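Local coordinates for protein DNA-binding response regulator, merR family (Colwellia psychrerythraea, PDB 3CNB) that probably receives a phosphorylation signal through its CheY-like receiver domain, the part crystallised here, and may thereby control DNA binding by the rest of the protein, at residues I14-E19 with M59-M64; F20-T25 with I37-N42; I86-T91 with T109-P114. All coordinates share one frame; numbering follows the deposited sequence.

Interaction 1. Residues I14-E19 with M59-M64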
ATOM      1  N   ILE A  14       3.516   2.841  -3.018  1.00 24.15           N
ATOM      2  CA  ILE A  14       4.928   2.793  -2.784  1.00 18.70           C
ATOM      3  C   ILE A  14       5.557   1.584  -3.437  1.00 27.45           C
ATOM      4  O   ILE A  14       5.409   0.499  -2.979  1.00 30.54           O
ATOM      5  CB  ILE A  14       5.219   2.803  -1.313  1.00 19.08           C
ATOM      6  CG1 ILE A  14       4.764   4.105  -0.684  1.00 22.07           C
ATOM      7  CG2 ILE A  14       6.630   2.579  -1.069  1.00 26.41           C
ATOM      8  CD1 ILE A  14       4.538   4.076   0.728  1.00 18.97           C
ATOM      9  N   GLU A  15       6.288   1.804  -4.509  1.00 27.83           N
ATOM     10  CA  GLU A  15       6.735   0.751  -5.398  1.00 27.73           C
ATOM     11  C   GLU A  15       7.846   1.178  -6.374  1.00 27.46           C
ATOM     12  O   GLU A  15       7.636   2.028  -7.165  1.00 32.72           O
ATOM     13  CB  GLU A  15       5.533   0.255  -6.173  1.00 26.35           C
ATOM     14  CG  GLU A  15       5.778  -0.766  -7.223  1.00 26.27           C
ATOM     15  CD  GLU A  15       6.310  -2.032  -6.683  1.00 32.29           C
ATOM     16  OE1 GLU A  15       7.439  -2.339  -6.968  1.00 37.79           O
ATOM     17  OE2 GLU A  15       5.637  -2.706  -5.958  1.00 30.37           O
ATOM     18  N   ASP A  16       9.009   0.555  -6.338  1.00 33.76           N
ATOM     19  CA  ASP A  16      10.077   0.937  -7.252  1.00 40.10           C
ATOM     20  C   ASP A  16      10.073   0.325  -8.625  1.00 41.82           C
ATOM     21  O   ASP A  16      10.757   0.793  -9.482  1.00 40.73           O
ATOM     22  CB  ASP A  16      11.485   0.953  -6.639  1.00 40.88           C
ATOM     23  CG  ASP A  16      11.850  -0.324  -5.980  1.00 41.53           C
ATOM     24  OD1 ASP A  16      11.040  -1.227  -6.042  1.00 57.73           O
ATOM     25  OD2 ASP A  16      12.911  -0.447  -5.404  1.00 33.90           O
ATOM     26  N   ASP A  17       9.277  -0.711  -8.824  1.00 41.29           N
ATOM     27  CA  ASP A  17       9.081  -1.308 -10.146  1.00 36.27           C
ATOM     28  C   ASP A  17       8.108  -0.432 -10.929  1.00 37.85           C
ATOM     29  O   ASP A  17       6.914  -0.419 -10.646  1.00 38.64           O
ATOM     30  CB  ASP A  17       8.563  -2.741  -9.999  1.00 41.32           C
ATOM     31  CG  ASP A  17       8.516  -3.515 -11.315  1.00 44.36           C
ATOM     32  OD1 ASP A  17       8.482  -2.923 -12.413  1.00 40.09           O
ATOM     33  OD2 ASP A  17       8.488  -4.758 -11.232  1.00 50.34           O
ATOM     34  N   LYS A  18       8.633   0.275 -11.928  1.00 35.86           N
ATOM     35  CA  LYS A  18       7.878   1.239 -12.724  1.00 37.95           C
ATOM     36  C   LYS A  18       6.716   0.638 -13.519  1.00 38.32           C
ATOM     37  O   LYS A  18       5.613   1.182 -13.497  1.00 40.65           O
ATOM     38  CB  LYS A  18       8.817   1.968 -13.684  1.00 43.09           C
ATOM     39  CG  LYS A  18       8.586   3.462 -13.797  1.00 50.59           C
ATOM     40  CD  LYS A  18       7.506   3.831 -14.796  1.00 56.41           C
ATOM     41  CE  LYS A  18       7.501   5.337 -15.045  1.00 55.30           C
ATOM     42  NZ  LYS A  18       6.361   5.765 -15.893  1.00 52.53           N
ATOM     43  N   GLU A  19       6.975  -0.461 -14.227  1.00 34.98           N
ATOM     44  CA  GLU A  19       5.969  -1.108 -15.070  1.00 38.78           C
ATOM     45  C   GLU A  19       4.799  -1.615 -14.237  1.00 33.82           C
ATOM     46  O   GLU A  19       3.641  -1.431 -14.611  1.00 31.78           O
ATOM     47  CB  GLU A  19       6.588  -2.273 -15.839  1.00 40.58           C
ATOM     48  CG  GLU A  19       7.246  -1.900 -17.164  1.00 51.91           C
ATOM     49  CD  GLU A  19       7.525  -3.134 -18.028  1.00 55.62           C
ATOM     50  OE1 GLU A  19       8.642  -3.235 -18.587  1.00 68.20           O
ATOM     51  OE2 GLU A  19       6.629  -4.010 -18.136  1.00 55.19           O
ATOM     52  N   MET A  59      -0.601   1.330  -0.674  1.00 14.60           N
ATOM     53  CA  MET A  59      -0.119   0.066  -1.171  1.00 21.89           C
ATOM     54  C   MET A  59       1.389   0.080  -0.977  1.00 19.53           C
ATOM     55  O   MET A  59       2.101   0.882  -1.583  1.00 20.91           O
ATOM     56  CB  MET A  59      -0.499  -0.111  -2.650  1.00 19.21           C
ATOM     57  CG  MET A  59      -1.989   0.163  -2.956  1.00 26.32           C
ATOM     58  SD  MET A  59      -3.112  -1.159  -2.458  1.00 17.87           S
ATOM     59  CE  MET A  59      -2.494  -2.489  -3.444  1.00 24.63           C
ATOM     60  N   LEU A  60       1.863  -0.824  -0.138  1.00 20.83           N
ATOM     61  CA  LEU A  60       3.238  -0.819   0.327  1.00 22.34           C
ATOM     62  C   LEU A  60       4.036  -2.040  -0.149  1.00 20.46           C
ATOM     63  O   LEU A  60       3.805  -3.169   0.300  1.00 22.00           O
ATOM     64  CB  LEU A  60       3.236  -0.746   1.865  1.00 23.15           C
ATOM     65  CG  LEU A  60       4.577  -0.760   2.616  1.00 30.50           C
ATOM     66  CD1 LEU A  60       5.331   0.526   2.375  1.00 20.45           C
ATOM     67  CD2 LEU A  60       4.372  -0.977   4.088  1.00 17.55           C
ATOM     68  N   ASP A  61       4.986  -1.819  -1.050  1.00 20.04           N
ATOM     69  CA  ASP A  61       5.887  -2.888  -1.461  1.00 26.66           C
ATOM     70  C   ASP A  61       6.991  -3.072  -0.407  1.00 29.35           C
ATOM     71  O   ASP A  61       7.779  -2.159  -0.154  1.00 34.83           O
ATOM     72  CB  ASP A  61       6.447  -2.587  -2.856  1.00 29.62           C
ATOM     73  CG  ASP A  61       7.419  -3.646  -3.364  1.00 41.65           C
ATOM     74  OD1 ASP A  61       7.239  -4.851  -3.087  1.00 46.35           O
ATOM     75  OD2 ASP A  61       8.369  -3.263  -4.080  1.00 62.07           O
ATOM     76  N   LEU A  62       7.036  -4.261   0.194  1.00 25.97           N
ATOM     77  CA  LEU A  62       8.015  -4.607   1.224  1.00 29.92           C
ATOM     78  C   LEU A  62       9.416  -4.968   0.691  1.00 37.00           C
ATOM     79  O   LEU A  62      10.267  -5.477   1.440  1.00 40.70           O
ATOM     80  CB  LEU A  62       7.505  -5.779   2.075  1.00 25.85           C
ATOM     81  CG  LEU A  62       6.158  -5.742   2.776  1.00 26.17           C
ATOM     82  CD1 LEU A  62       5.981  -6.967   3.681  1.00 26.11           C
ATOM     83  CD2 LEU A  62       6.062  -4.444   3.557  1.00 26.79           C
ATOM     84  N   MET A  63       9.652  -4.747  -0.597  1.00 35.45           N
ATOM     85  CA  MET A  63      10.934  -5.101  -1.184  1.00 35.68           C
ATOM     86  C   MET A  63      11.491  -3.943  -1.981  1.00 37.12           C
ATOM     87  O   MET A  63      12.357  -4.137  -2.843  1.00 34.90           O
ATOM     88  CB  MET A  63      10.805  -6.355  -2.048  1.00 42.77           C
ATOM     89  CG  MET A  63      10.484  -7.618  -1.254  1.00 37.19           C
ATOM     90  SD  MET A  63      10.978  -9.108  -2.084  1.00 42.84           S
ATOM     91  CE  MET A  63      10.463  -8.747  -3.770  1.00 45.19           C
ATOM     92  N   MET A  64      10.989  -2.740  -1.682  1.00 30.81           N
ATOM     93  CA  MET A  64      11.550  -1.509  -2.232  1.00 36.93           C
ATOM     94  C   MET A  64      12.982  -1.431  -1.695  1.00 39.00           C
ATOM     95  O   MET A  64      13.223  -1.668  -0.504  1.00 38.72           O
ATOM     96  CB  MET A  64      10.710  -0.265  -1.874  1.00 35.09           C
ATOM     97  CG  MET A  64      11.401   1.063  -2.197  1.00 25.60           C
ATOM     98  SD  MET A  64      10.474   2.590  -2.011  1.00 24.01           S
ATOM     99  CE  MET A  64       9.594   2.524  -3.548  1.00 26.84           C
TER
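The carboxylates of Glu15 and Asp61 meet at close range, Glu15 OE1 lying 3.2 Å from Asp61 OD2 with their planes 25° apart. Two acceptors face each other here, and Lys113, salt-bridged to Glu15 OE2 and Asp61 OD1, would offset the repulsion; without it the crowded carboxylates would tend to raise one another's proton affinity. Asp16 brings a third carboxylate, its OD1 3.9 Å from Asp61 OD2 and its plane turned well away from that of Asp61, while Asp16 OD2 is held by the backbone N of Val65. This is the acidic pocket of a CheY-like receiver domain, at the C-terminal ends of the parallel strands, and Asp61 is its predicted phosphorylation site, unmodified here. In relatives the corresponding pocket holds the divalent metal needed for phosphoryl transfer, and a like role would be consistent with this cluster. Glu15 reaches Asp61 through a bend at chi2 (63°), and Asp17 N grips the anti lone pair of Glu15 OE1 at 3.1 Å. Asp61 has CG anti to its backbone N, which directs the carboxylate toward Glu15. Behind the acids, strands 10-14 and 57-61 run parallel: Ile14 N donates to Met59 O at 2.8 Å, nearly straight at 169°, and Asp61 N returns a bond to Ile14 O at 3.0 Å. On the flank the Met64 chain, bent at chi3, brings CE against Ile14 CG2 and to 3.5 Å from Asp16 N, a buried amide with no polar partner in the model.

Interaction 2. Residues F20-T25 with I37-N42; sequences FADMLT and IKIAYN
The Tyr41 ring carries Ile39 CG2 on one face, 3.6 Å above the plane and offset toward the rim. At the ring edge, near its plane, Asp22 OD1 accepts a weak hydrogen bond from Tyr41 OH at 3.2 Å. The carboxylate stands steeply to the ring, the two planes 75° apart, and its other oxygen, OD2, is engaged by Lys18 in a salt bridge. Ala21 CB approaches the ring obliquely, 4.0 Å from Tyr41 CE1, and also meets Ile39 CG2 at 3.9 Å. Deeper along the helix, Thr25 CG2, anti to the backbone N, slides past the Ile37 side chain to touch its CG2 at 3.8 Å. Through these contacts the 20-25 part of helix 18-31 runs nearly antiparallel (165°) to residues 37-40 of edge strand 36-40, within a right-handed beta-alpha-beta unit of the receiver fold. Thr25 sets OG1 anti to its carbonyl carbon (chi1 -62°), turning the hydroxyl back to donate to Ala21 O at 2.5 Å. That carbonyl therefore takes two bonds, from Thr25 N and OG1. Ile39 CD1 comes to 3.2 Å from Thr25 OG1, so the apolar strand side chain presses tightly on a hydroxyl whose proton is already committed within the helix.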
ATOM      1  N   PHE A  20       5.129  -2.251 -13.109  1.00 27.25           N
ATOM      2  CA  PHE A  20       4.148  -2.732 -12.147  1.00 28.62           C
ATOM      3  C   PHE A  20       3.387  -1.592 -11.456  1.00 28.72           C
ATOM      4  O   PHE A  20       2.166  -1.678 -11.283  1.00 25.28           O
ATOM      5  CB  PHE A  20       4.790  -3.651 -11.100  1.00 24.25           C
ATOM      6  CG  PHE A  20       3.794  -4.228 -10.133  1.00 35.16           C
ATOM      7  CD1 PHE A  20       2.809  -5.126 -10.576  1.00 29.68           C
ATOM      8  CD2 PHE A  20       3.809  -3.844  -8.790  1.00 26.87           C
ATOM      9  CE1 PHE A  20       1.865  -5.631  -9.672  1.00 41.29           C
ATOM     10  CE2 PHE A  20       2.880  -4.346  -7.882  1.00 37.04           C
ATOM     11  CZ  PHE A  20       1.905  -5.238  -8.313  1.00 30.29           C
ATOM     12  N   ALA A  21       4.102  -0.531 -11.078  1.00 26.88           N
ATOM     13  CA  ALA A  21       3.481   0.640 -10.460  1.00 29.35           C
ATOM     14  C   ALA A  21       2.468   1.306 -11.378  1.00 26.66           C
ATOM     15  O   ALA A  21       1.462   1.837 -10.898  1.00 30.90           O
ATOM     16  CB  ALA A  21       4.543   1.666 -10.014  1.00 27.39           C
ATOM     17  N   ASP A  22       2.733   1.284 -12.686  1.00 25.55           N
ATOM     18  CA  ASP A  22       1.835   1.898 -13.672  1.00 27.00           C
ATOM     19  C   ASP A  22       0.621   1.000 -13.902  1.00 22.39           C
ATOM     20  O   ASP A  22      -0.471   1.490 -14.183  1.00 23.91           O
ATOM     21  CB  ASP A  22       2.543   2.143 -15.017  1.00 36.64           C
ATOM     22  CG  ASP A  22       3.638   3.229 -14.948  1.00 42.34           C
ATOM     23  OD1 ASP A  22       3.848   3.851 -13.880  1.00 43.40           O
ATOM     24  OD2 ASP A  22       4.306   3.439 -15.987  1.00 53.27           O
ATOM     25  N   MET A  23       0.833  -0.313 -13.795  1.00 24.63           N
ATOM     26  CA  MET A  23      -0.241  -1.297 -13.966  1.00 27.39           C
ATOM     27  C   MET A  23      -1.198  -1.283 -12.777  1.00 21.31           C
ATOM     28  O   MET A  23      -2.422  -1.213 -12.957  1.00 24.36           O
ATOM     29  CB  MET A  23       0.321  -2.708 -14.200  1.00 22.14           C
ATOM     30  CG  MET A  23      -0.669  -3.841 -13.868  1.00 35.92           C
ATOM     31  SD  MET A  23      -0.106  -5.497 -14.260  1.00 35.83           S
ATOM     32  CE  MET A  23       0.404  -5.197 -15.976  1.00 36.04           C
ATOM     33  N   LEU A  24      -0.634  -1.336 -11.569  1.00 22.90           N
ATOM     34  CA  LEU A  24      -1.417  -1.174 -10.342  1.00 17.17           C
ATOM     35  C   LEU A  24      -2.181   0.144 -10.326  1.00 20.26           C
ATOM     36  O   LEU A  24      -3.331   0.200  -9.895  1.00 21.12           O
ATOM     37  CB  LEU A  24      -0.510  -1.291  -9.110  1.00 25.23           C
ATOM     38  CG  LEU A  24      -1.170  -1.267  -7.726  1.00 28.24           C
ATOM     39  CD1 LEU A  24      -2.221  -2.364  -7.586  1.00 29.71           C
ATOM     40  CD2 LEU A  24      -0.129  -1.403  -6.650  1.00 25.53           C
ATOM     41  N   THR A  25      -1.549   1.213 -10.811  1.00 23.62           N
ATOM     42  CA  THR A  25      -2.186   2.536 -10.850  1.00 21.20           C
ATOM     43  C   THR A  25      -3.365   2.510 -11.801  1.00 22.82           C
ATOM     44  O   THR A  25      -4.440   3.004 -11.461  1.00 25.35           O
ATOM     45  CB  THR A  25      -1.190   3.671 -11.299  1.00 22.59           C
ATOM     46  OG1 THR A  25      -0.117   3.754 -10.353  1.00 21.43           O
ATOM     47  CG2 THR A  25      -1.886   5.017 -11.363  1.00 15.06           C
ATOM     48  N   ILE A  37      -4.694   8.831  -7.469  1.00 26.89           N
ATOM     49  CA  ILE A  37      -3.727   7.779  -7.242  1.00 30.63           C
ATOM     50  C   ILE A  37      -2.369   8.391  -7.497  1.00 32.22           C
ATOM     51  O   ILE A  37      -2.157   9.013  -8.526  1.00 30.36           O
ATOM     52  CB  ILE A  37      -3.920   6.616  -8.219  1.00 32.96           C
ATOM     53  CG1 ILE A  37      -5.410   6.301  -8.406  1.00 36.95           C
ATOM     54  CG2 ILE A  37      -3.151   5.404  -7.753  1.00 26.21           C
ATOM     55  CD1 ILE A  37      -5.935   5.197  -7.586  1.00 37.65           C
ATOM     56  N   LYS A  38      -1.465   8.254  -6.532  1.00 35.21           N
ATOM     57  CA  LYS A  38      -0.106   8.752  -6.676  1.00 29.19           C
ATOM     58  C   LYS A  38       0.911   7.645  -6.432  1.00 28.29           C
ATOM     59  O   LYS A  38       0.644   6.692  -5.683  1.00 31.07           O
ATOM     60  CB  LYS A  38       0.141   9.950  -5.755  1.00 37.81           C
ATOM     61  CG  LYS A  38      -0.770  11.154  -6.036  1.00 47.29           C
ATOM     62  CD  LYS A  38      -0.263  12.015  -7.187  1.00 61.05           C
ATOM     63  CE  LYS A  38      -1.333  13.004  -7.644  1.00 64.90           C
ATOM     64  NZ  LYS A  38      -1.148  13.390  -9.073  1.00 61.75           N
ATOM     65  N   ILE A  39       2.054   7.751  -7.117  1.00 25.01           N
ATOM     66  CA  ILE A  39       3.153   6.805  -6.968  1.00 26.07           C
ATOM     67  C   ILE A  39       4.392   7.455  -6.353  1.00 24.03           C
ATOM     68  O   ILE A  39       4.815   8.527  -6.774  1.00 30.32           O
ATOM     69  CB  ILE A  39       3.573   6.144  -8.314  1.00 21.56           C
ATOM     70  CG1 ILE A  39       2.362   5.583  -9.059  1.00 31.96           C
ATOM     71  CG2 ILE A  39       4.563   5.035  -8.070  1.00 22.69           C
ATOM     72  CD1 ILE A  39       2.620   5.388 -10.547  1.00 46.16           C
ATOM     73  N   ALA A  40       4.957   6.777  -5.361  1.00 27.39           N
ATOM     74  CA  ALA A  40       6.273   7.081  -4.859  1.00 25.41           C
ATOM     75  C   ALA A  40       7.210   5.952  -5.303  1.00 30.39           C
ATOM     76  O   ALA A  40       7.028   4.777  -4.932  1.00 29.03           O
ATOM     77  CB  ALA A  40       6.226   7.212  -3.373  1.00 22.44           C
ATOM     78  N   TYR A  41       8.200   6.316  -6.125  1.00 26.64           N
ATOM     79  CA  TYR A  41       9.102   5.356  -6.756  1.00 26.43           C
ATOM     80  C   TYR A  41      10.338   5.075  -5.945  1.00 27.89           C
ATOM     81  O   TYR A  41      11.122   4.200  -6.301  1.00 27.72           O
ATOM     82  CB  TYR A  41       9.554   5.865  -8.132  1.00 36.09           C
ATOM     83  CG  TYR A  41       8.482   5.871  -9.201  1.00 39.65           C
ATOM     84  CD1 TYR A  41       8.000   4.683  -9.745  1.00 37.52           C
ATOM     85  CD2 TYR A  41       7.959   7.070  -9.676  1.00 35.49           C
ATOM     86  CE1 TYR A  41       7.010   4.695 -10.734  1.00 39.67           C
ATOM     87  CE2 TYR A  41       6.982   7.092 -10.657  1.00 44.14           C
ATOM     88  CZ  TYR A  41       6.511   5.904 -11.179  1.00 40.55           C
ATOM     89  OH  TYR A  41       5.544   5.945 -12.159  1.00 51.32           O
ATOM     90  N   ASN A  42      10.526   5.818  -4.861  1.00 26.28           N
ATOM     91  CA  ASN A  42      11.748   5.691  -4.068  1.00 27.88           C
ATOM     92  C   ASN A  42      11.424   6.018  -2.620  1.00 24.33           C
ATOM     93  O   ASN A  42      10.386   6.623  -2.384  1.00 17.14           O
ATOM     94  CB  ASN A  42      12.842   6.624  -4.624  1.00 20.54           C
ATOM     95  CG  ASN A  42      12.453   8.082  -4.574  1.00 24.27           C
ATOM     96  OD1 ASN A  42      12.307   8.674  -3.499  1.00 37.15           O
ATOM     97  ND2 ASN A  42      12.296   8.684  -5.752  1.00 24.14           N
TER

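Interaction 3. Residues I86-T91 with T109-P114; sequences IVIAMT and TCFGKP
Phe111 lays the CD2 side of its ring alongside Ile88, whose CG2 branch comes within 3.6 Å of Phe111 CD2. The two side chains point the same way from neighbouring strands; CG2 of Ile88 stands anti to its backbone N, which sends this branch to the ring. Ala89 O lies near the ring plane, at its edge. On this face helix 117-129 covers both residues, Leu127 meeting Ile88 while Leu119 and Leu120 meet Phe111. Across the sheet, Cys110 turns SG anti to its backbone N (chi1 -178°), so that the sulfur settles between Ala89 CB at 3.9 Å and Thr91 CG2 at 3.8 Å. Ile102 of helix 96-104 closes over Ala89 and Cys110.

Strands 86-91 and 109-112 are the last two of the five-stranded parallel sheet of the receiver domain, order 2-1-3-4-5, and helix 96-104 forms the crossover between them. Their bonds alternate as parallel pairing requires. Ala89 N donates to Thr109 O at 3.1 Å, somewhat bent at 144°. Phe111 N then donates to Ala89 O at 2.9 Å; the bond is straight at the hydrogen, although the donor sits above the carbonyl plane, 35° out of it. Thr91 N donates to Phe111 O, at 2.9 Å and nearly along the C=O axis. Further on, Lys113 precedes a cis peptide bond to Pro114. Its chain, extended beyond CG, runs back past Thr91 and Met90, with Lys113 CG 3.5 Å from Thr91 O and Lys113 CE beside Met90 CB at 4.0 Å. This course carries NZ into the acidic pocket around Asp61.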
ATOM      1  N   ILE A  86      -5.444   2.988   5.487  1.00 25.73           N
ATOM      2  CA  ILE A  86      -5.535   1.546   5.237  1.00 19.12           C
ATOM      3  C   ILE A  86      -4.277   1.115   4.502  1.00 18.59           C
ATOM      4  O   ILE A  86      -4.036   1.545   3.373  1.00 22.46           O
ATOM      5  CB  ILE A  86      -6.760   1.170   4.362  1.00 21.24           C
ATOM      6  CG1 ILE A  86      -8.075   1.580   5.028  1.00 17.86           C
ATOM      7  CG2 ILE A  86      -6.743  -0.342   3.993  1.00 20.68           C
ATOM      8  CD1 ILE A  86      -9.153   1.955   3.979  1.00 19.69           C
ATOM      9  N   VAL A  87      -3.476   0.281   5.160  1.00 20.91           N
ATOM     10  CA  VAL A  87      -2.224  -0.175   4.613  1.00 21.59           C
ATOM     11  C   VAL A  87      -2.350  -1.604   4.070  1.00 20.81           C
ATOM     12  O   VAL A  87      -2.655  -2.539   4.807  1.00 17.17           O
ATOM     13  CB  VAL A  87      -1.071  -0.107   5.661  1.00 22.23           C
ATOM     14  CG1 VAL A  87       0.183  -0.769   5.117  1.00 22.11           C
ATOM     15  CG2 VAL A  87      -0.778   1.352   6.060  1.00 21.23           C
ATOM     16  N   ILE A  88      -2.082  -1.758   2.779  1.00 19.99           N
ATOM     17  CA  ILE A  88      -2.047  -3.072   2.159  1.00 22.50           C
ATOM     18  C   ILE A  88      -0.624  -3.375   1.712  1.00 21.24           C
ATOM     19  O   ILE A  88      -0.111  -2.738   0.795  1.00 21.95           O
ATOM     20  CB  ILE A  88      -3.060  -3.149   0.974  1.00 23.18           C
ATOM     21  CG1 ILE A  88      -4.494  -2.950   1.505  1.00 27.99           C
ATOM     22  CG2 ILE A  88      -2.972  -4.492   0.258  1.00 17.10           C
ATOM     23  CD1 ILE A  88      -5.521  -2.747   0.443  1.00 24.92           C
ATOM     24  N   ALA A  89       0.013  -4.351   2.354  1.00 20.88           N
ATOM     25  CA  ALA A  89       1.354  -4.764   1.951  1.00 22.23           C
ATOM     26  C   ALA A  89       1.360  -5.631   0.686  1.00 18.94           C
ATOM     27  O   ALA A  89       0.413  -6.356   0.410  1.00 25.81           O
ATOM     28  CB  ALA A  89       2.061  -5.490   3.092  1.00 19.30           C
ATOM     29  N   MET A  90       2.451  -5.538  -0.074  1.00 19.19           N
ATOM     30  CA  MET A  90       2.728  -6.407  -1.217  1.00 22.86           C
ATOM     31  C   MET A  90       4.181  -6.870  -1.087  1.00 27.19           C
ATOM     32  O   MET A  90       5.025  -6.117  -0.606  1.00 25.76           O
ATOM     33  CB  MET A  90       2.589  -5.656  -2.553  1.00 22.15           C
ATOM     34  CG  MET A  90       1.489  -4.627  -2.644  1.00 26.03           C
ATOM     35  SD  MET A  90       1.474  -3.849  -4.247  1.00 14.06           S
ATOM     36  CE  MET A  90       2.662  -2.524  -4.021  1.00 19.84           C
ATOM     37  N   THR A  91       4.473  -8.093  -1.516  1.00 26.88           N
ATOM     38  CA  THR A  91       5.844  -8.631  -1.489  1.00 30.30           C
ATOM     39  C   THR A  91       6.032  -9.758  -2.510  1.00 33.98           C
ATOM     40  O   THR A  91       5.068 -10.392  -2.913  1.00 35.07           O
ATOM     41  CB  THR A  91       6.300  -9.070  -0.055  1.00 28.08           C
ATOM     42  OG1 THR A  91       7.715  -9.279  -0.049  1.00 27.76           O
ATOM     43  CG2 THR A  91       5.585 -10.337   0.437  1.00 21.85           C
ATOM     44  N   THR A 109      -3.436  -6.758   5.431  1.00 28.37           N
ATOM     45  CA  THR A 109      -3.120  -7.997   4.769  1.00 25.62           C
ATOM     46  C   THR A 109      -1.880  -7.805   3.913  1.00 23.95           C
ATOM     47  O   THR A 109      -1.359  -6.692   3.787  1.00 27.62           O
ATOM     48  CB  THR A 109      -4.314  -8.485   3.901  1.00 24.62           C
ATOM     49  OG1 THR A 109      -4.044  -9.811   3.432  1.00 26.10           O
ATOM     50  CG2 THR A 109      -4.600  -7.521   2.737  1.00 21.36           C
ATOM     51  N   CYS A 110      -1.405  -8.901   3.337  1.00 22.30           N
ATOM     52  CA  CYS A 110      -0.233  -8.862   2.515  1.00 21.99           C
ATOM     53  C   CYS A 110      -0.455  -9.719   1.270  1.00 25.41           C
ATOM     54  O   CYS A 110      -0.859 -10.868   1.370  1.00 33.41           O
ATOM     55  CB  CYS A 110       0.988  -9.314   3.316  1.00 21.07           C
ATOM     56  SG  CYS A 110       2.548  -9.270   2.411  1.00 29.94           S
ATOM     57  N   PHE A 111      -0.208  -9.128   0.106  1.00 25.54           N
ATOM     58  CA  PHE A 111      -0.349  -9.801  -1.168  1.00 21.15           C
ATOM     59  C   PHE A 111       0.994 -10.290  -1.670  1.00 26.69           C
ATOM     60  O   PHE A 111       1.971  -9.546  -1.651  1.00 23.15           O
ATOM     61  CB  PHE A 111      -0.947  -8.845  -2.198  1.00 21.09           C
ATOM     62  CG  PHE A 111      -2.435  -8.690  -2.090  1.00 25.75           C
ATOM     63  CD1 PHE A 111      -3.273  -9.418  -2.925  1.00 20.42           C
ATOM     64  CD2 PHE A 111      -3.002  -7.823  -1.153  1.00 22.36           C
ATOM     65  CE1 PHE A 111      -4.655  -9.289  -2.836  1.00 28.86           C
ATOM     66  CE2 PHE A 111      -4.367  -7.676  -1.058  1.00 24.01           C
ATOM     67  CZ  PHE A 111      -5.204  -8.424  -1.901  1.00 14.35           C
ATOM     68  N   GLY A 112       1.041 -11.546  -2.111  1.00 26.16           N
ATOM     69  CA  GLY A 112       2.217 -12.088  -2.783  1.00 28.02           C
ATOM     70  C   GLY A 112       2.268 -11.651  -4.227  1.00 32.30           C
ATOM     71  O   GLY A 112       1.258 -11.217  -4.771  1.00 42.49           O
ATOM     72  N   LYS A 113       3.442 -11.746  -4.844  1.00 32.80           N
ATOM     73  CA  LYS A 113       3.592 -11.449  -6.273  1.00 39.23           C
ATOM     74  C   LYS A 113       3.838 -12.750  -7.041  1.00 39.05           C
ATOM     75  O   LYS A 113       4.545 -13.611  -6.541  1.00 44.43           O
ATOM     76  CB  LYS A 113       4.681 -10.396  -6.520  1.00 39.72           C
ATOM     77  CG  LYS A 113       4.270  -9.000  -6.033  1.00 40.92           C
ATOM     78  CD  LYS A 113       5.294  -7.949  -6.361  1.00 39.91           C
ATOM     79  CE  LYS A 113       5.085  -6.722  -5.503  1.00 46.29           C
ATOM     80  NZ  LYS A 113       6.295  -5.848  -5.523  1.00 51.30           N
ATOM     81  N   PRO A 114       3.209 -12.930  -8.230  1.00 39.62           N
ATOM     82  CA  PRO A 114       2.389 -11.961  -8.971  1.00 33.80           C
ATOM     83  C   PRO A 114       1.069 -11.766  -8.255  1.00 30.48           C
ATOM     84  O   PRO A 114       0.516 -12.718  -7.722  1.00 31.07           O
ATOM     85  CB  PRO A 114       2.201 -12.610 -10.349  1.00 36.18           C
ATOM     86  CG  PRO A 114       2.377 -14.089 -10.112  1.00 41.27           C
ATOM     87  CD  PRO A 114       3.237 -14.256  -8.888  1.00 34.88           C
TER

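In the fold
All three contacts rest on one parallel sheet; interactions 1 and 3 meet at Asp61, the predicted phosphorylation site, and interaction 2 lies beside them. Interactions 1 and 3 have centres about 10 Å apart and are joined directly: Leu60 O probably accepts from Met90 N at 2.8 Å, and Lys113 NZ of interaction 3 reaches Asp61 OD1 of interaction 1 at 2.8 Å. Interaction 2 is nested in the chain loop closed by interaction 1, centres about 7 Å apart; the two share helix 18-31 and a probable backbone bond from Glu15 N to Ala40 O. Interactions 2 and 3, about 14 Å apart between centres, touch where Phe20 and Leu24 pack against Met90, with Phe20 also beside the Lys113 chain.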